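Local coordinates for protein rhamnosidase B (Bacillus sp., PDB 2OKX) that hydrolyses terminal non-reducing alpha-L-rhamnose residues from alpha-L-rhamnosides, as a member of glycoside hydrolase family 78, at residues A221-R226 against G244-I249. Numbering follows the deposited sequence.
Sequences AALDLR and GYVATI
Val246 presents a single methyl, CG2, to two leucines, and the separations show which of them packs tightly. Leu225 CD2 lies 3.8 Å from Val246 CG2, a full van der Waals contact, with the two side chains meeting at about a right angle. Leu223 CD1 stands 4.4 Å from the same Val246 CG2, a looser apolar approach. Torsions account for the aim of the closer pair: Leu225 carries CG anti to its carbonyl carbon (chi1 -65°), while Val246 holds CG1 anti to its backbone N (chi1 162°), leaving CG2 beside that N and facing the leucines. The leucines also touch each other, Leu223 CD1 being 4.1 Å from Leu225 CD2, which completes a triangle of methyls. Only 84 Å² is buried between the segments, and the backbones remain far apart: Leu225 CA to Val246 CA measures 8.9 Å. All three residues are buried, so the loose side, at Leu223, is not a solvent face; a bound glycerol lies about 4 Å from that side chain.

The geometry is that of facing layers, consistent with a beta-sandwich-like D2 region. Strand 219-223 pairs antiparallel with 314-320 and 392-393, and Asp224 N-caps the following helix 225-229, which supplies Leu225. Strand 240-252 belongs to a different sheet, where it pairs with 297-309; Val246 rests on Ile305 of that neighbour, while Leu223 also packs on Tyr392 and Phe387.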
ATOM      1  N   ALA A 221       4.865   1.524  24.503  1.00 21.21           N
ATOM      2  CA  ALA A 221       5.256   2.715  23.773  1.00 21.27           C
ATOM      3  C   ALA A 221       5.669   2.440  22.338  1.00 21.11           C
ATOM      4  O   ALA A 221       6.201   1.376  22.020  1.00 20.68           O
ATOM      5  CB  ALA A 221       6.399   3.419  24.516  1.00 21.72           C
ATOM      6  N   ALA A 222       5.406   3.419  21.479  1.00 20.14           N
ATOM      7  CA  ALA A 222       5.761   3.337  20.073  1.00 22.84           C
ATOM      8  C   ALA A 222       6.873   4.361  19.868  1.00 23.82           C
ATOM      9  O   ALA A 222       6.705   5.549  20.174  1.00 25.01           O
ATOM     10  CB  ALA A 222       4.547   3.667  19.198  1.00 18.73           C
ATOM     11  N   LEU A 223       8.010   3.895  19.362  1.00 23.46           N
ATOM     12  CA  LEU A 223       9.165   4.757  19.140  1.00 23.96           C
ATOM     13  C   LEU A 223       9.577   4.837  17.682  1.00 23.38           C
ATOM     14  O   LEU A 223       9.628   3.823  16.991  1.00 23.14           O
ATOM     15  CB  LEU A 223      10.371   4.246  19.938  1.00 23.98           C
ATOM     16  CG  LEU A 223      10.193   3.268  21.104  1.00 26.56           C
ATOM     17  CD1 LEU A 223      11.571   2.920  21.662  1.00 24.55           C
ATOM     18  CD2 LEU A 223       9.317   3.866  22.182  1.00 25.45           C
ATOM     19  N   ASP A 224       9.874   6.044  17.212  1.00 23.15           N
ATOM     20  CA  ASP A 224      10.335   6.213  15.843  1.00 24.22           C
ATOM     21  C   ASP A 224      11.857   6.294  15.944  1.00 24.51           C
ATOM     22  O   ASP A 224      12.445   7.379  15.971  1.00 24.69           O
ATOM     23  CB  ASP A 224       9.763   7.488  15.229  1.00 24.44           C
ATOM     24  CG  ASP A 224      10.035   7.587  13.742  1.00 24.47           C
ATOM     25  OD1 ASP A 224       9.305   8.328  13.051  1.00 26.18           O
ATOM     26  OD2 ASP A 224      10.982   6.929  13.263  1.00 23.53           O
ATOM     27  N   LEU A 225      12.481   5.125  16.030  1.00 23.62           N
ATOM     28  CA  LEU A 225      13.928   5.024  16.151  1.00 23.95           C
ATOM     29  C   LEU A 225      14.663   5.541  14.922  1.00 24.39           C
ATOM     30  O   LEU A 225      15.778   6.047  15.031  1.00 23.34           O
ATOM     31  CB  LEU A 225      14.321   3.571  16.429  1.00 23.45           C
ATOM     32  CG  LEU A 225      13.843   3.005  17.769  1.00 24.45           C
ATOM     33  CD1 LEU A 225      14.212   1.530  17.877  1.00 23.10           C
ATOM     34  CD2 LEU A 225      14.465   3.799  18.909  1.00 27.14           C
ATOM     35  N   ARG A 226      14.041   5.416  13.754  1.00 23.49           N
ATOM     36  CA  ARG A 226      14.653   5.882  12.512  1.00 23.65           C
ATOM     37  C   ARG A 226      14.930   7.385  12.572  1.00 24.59           C
ATOM     38  O   ARG A 226      16.055   7.828  12.337  1.00 24.71           O
ATOM     39  CB  ARG A 226      13.735   5.567  11.322  1.00 22.94           C
ATOM     40  CG  ARG A 226      14.178   6.159   9.981  1.00 23.25           C
ATOM     41  CD  ARG A 226      13.073   5.978   8.944  1.00 22.69           C
ATOM     42  NE  ARG A 226      13.283   6.753   7.723  1.00 21.55           N
ATOM     43  CZ  ARG A 226      14.058   6.378   6.710  1.00 21.13           C
ATOM     44  NH1 ARG A 226      14.180   7.160   5.642  1.00 21.29           N
ATOM     45  NH2 ARG A 226      14.706   5.225   6.757  1.00 21.16           N
ATOM     46  N   GLY A 244      23.433   1.543  17.821  1.00 24.71           N
ATOM     47  CA  GLY A 244      23.212   2.134  19.126  1.00 25.19           C
ATOM     48  C   GLY A 244      22.249   1.339  19.980  1.00 25.71           C
ATOM     49  O   GLY A 244      21.880   0.213  19.638  1.00 26.32           O
ATOM     50  N   TYR A 245      21.839   1.930  21.099  1.00 24.83           N
ATOM     51  CA  TYR A 245      20.919   1.266  22.017  1.00 25.25           C
ATOM     52  C   TYR A 245      19.810   2.189  22.488  1.00 24.44           C
ATOM     53  O   TYR A 245      19.851   3.401  22.286  1.00 25.62           O
ATOM     54  CB  TYR A 245      21.635   0.799  23.290  1.00 25.99           C
ATOM     55  CG  TYR A 245      22.875  -0.034  23.105  1.00 24.83           C
ATOM     56  CD1 TYR A 245      24.099   0.556  22.794  1.00 25.64           C
ATOM     57  CD2 TYR A 245      22.831  -1.415  23.275  1.00 25.54           C
ATOM     58  CE1 TYR A 245      25.253  -0.216  22.660  1.00 25.46           C
ATOM     59  CE2 TYR A 245      23.973  -2.194  23.143  1.00 26.16           C
ATOM     60  CZ  TYR A 245      25.178  -1.589  22.835  1.00 25.68           C
ATOM     61  OH  TYR A 245      26.301  -2.369  22.696  1.00 25.42           O
ATOM     62  N   VAL A 246      18.814   1.585  23.121  1.00 25.75           N
ATOM     63  CA  VAL A 246      17.730   2.329  23.738  1.00 26.04           C
ATOM     64  C   VAL A 246      18.022   2.039  25.200  1.00 25.57           C
ATOM     65  O   VAL A 246      18.305   0.895  25.555  1.00 23.33           O
ATOM     66  CB  VAL A 246      16.338   1.767  23.393  1.00 27.75           C
ATOM     67  CG1 VAL A 246      15.312   2.282  24.405  1.00 28.19           C
ATOM     68  CG2 VAL A 246      15.938   2.201  21.994  1.00 27.05           C
ATOM     69  N   ALA A 247      17.964   3.057  26.050  1.00 26.07           N
ATOM     70  CA  ALA A 247      18.255   2.835  27.459  1.00 26.04           C
ATOM     71  C   ALA A 247      17.274   3.525  28.392  1.00 25.95           C
ATOM     72  O   ALA A 247      16.801   4.628  28.116  1.00 25.90           O
ATOM     73  CB  ALA A 247      19.675   3.292  27.771  1.00 26.08           C
ATOM     74  N   THR A 248      16.981   2.857  29.500  1.00 26.46           N
ATOM     75  CA  THR A 248      16.076   3.392  30.502  1.00 28.43           C
ATOM     76  C   THR A 248      16.394   2.762  31.850  1.00 28.68           C
ATOM     77  O   THR A 248      16.909   1.639  31.923  1.00 27.63           O
ATOM     78  CB  THR A 248      14.599   3.088  30.162  1.00 28.31           C
ATOM     79  OG1 THR A 248      13.743   3.850  31.025  1.00 29.25           O
ATOM     80  CG2 THR A 248      14.301   1.605  30.350  1.00 27.36           C
ATOM     81  N   ILE A 249      16.090   3.493  32.916  1.00 30.08           N
ATOM     82  CA  ILE A 249      16.318   2.994  34.264  1.00 31.34           C
ATOM     83  C   ILE A 249      14.995   2.472  34.804  1.00 30.52           C
ATOM     84  O   ILE A 249      14.027   3.221  34.926  1.00 31.07           O
ATOM     85  CB  ILE A 249      16.829   4.104  35.205  1.00 33.15           C
ATOM     86  CG1 ILE A 249      18.137   4.685  34.669  1.00 34.64           C
ATOM     87  CG2 ILE A 249      17.037   3.540  36.603  1.00 33.52           C
ATOM     88  CD1 ILE A 249      19.262   3.677  34.596  1.00 37.54           C
TER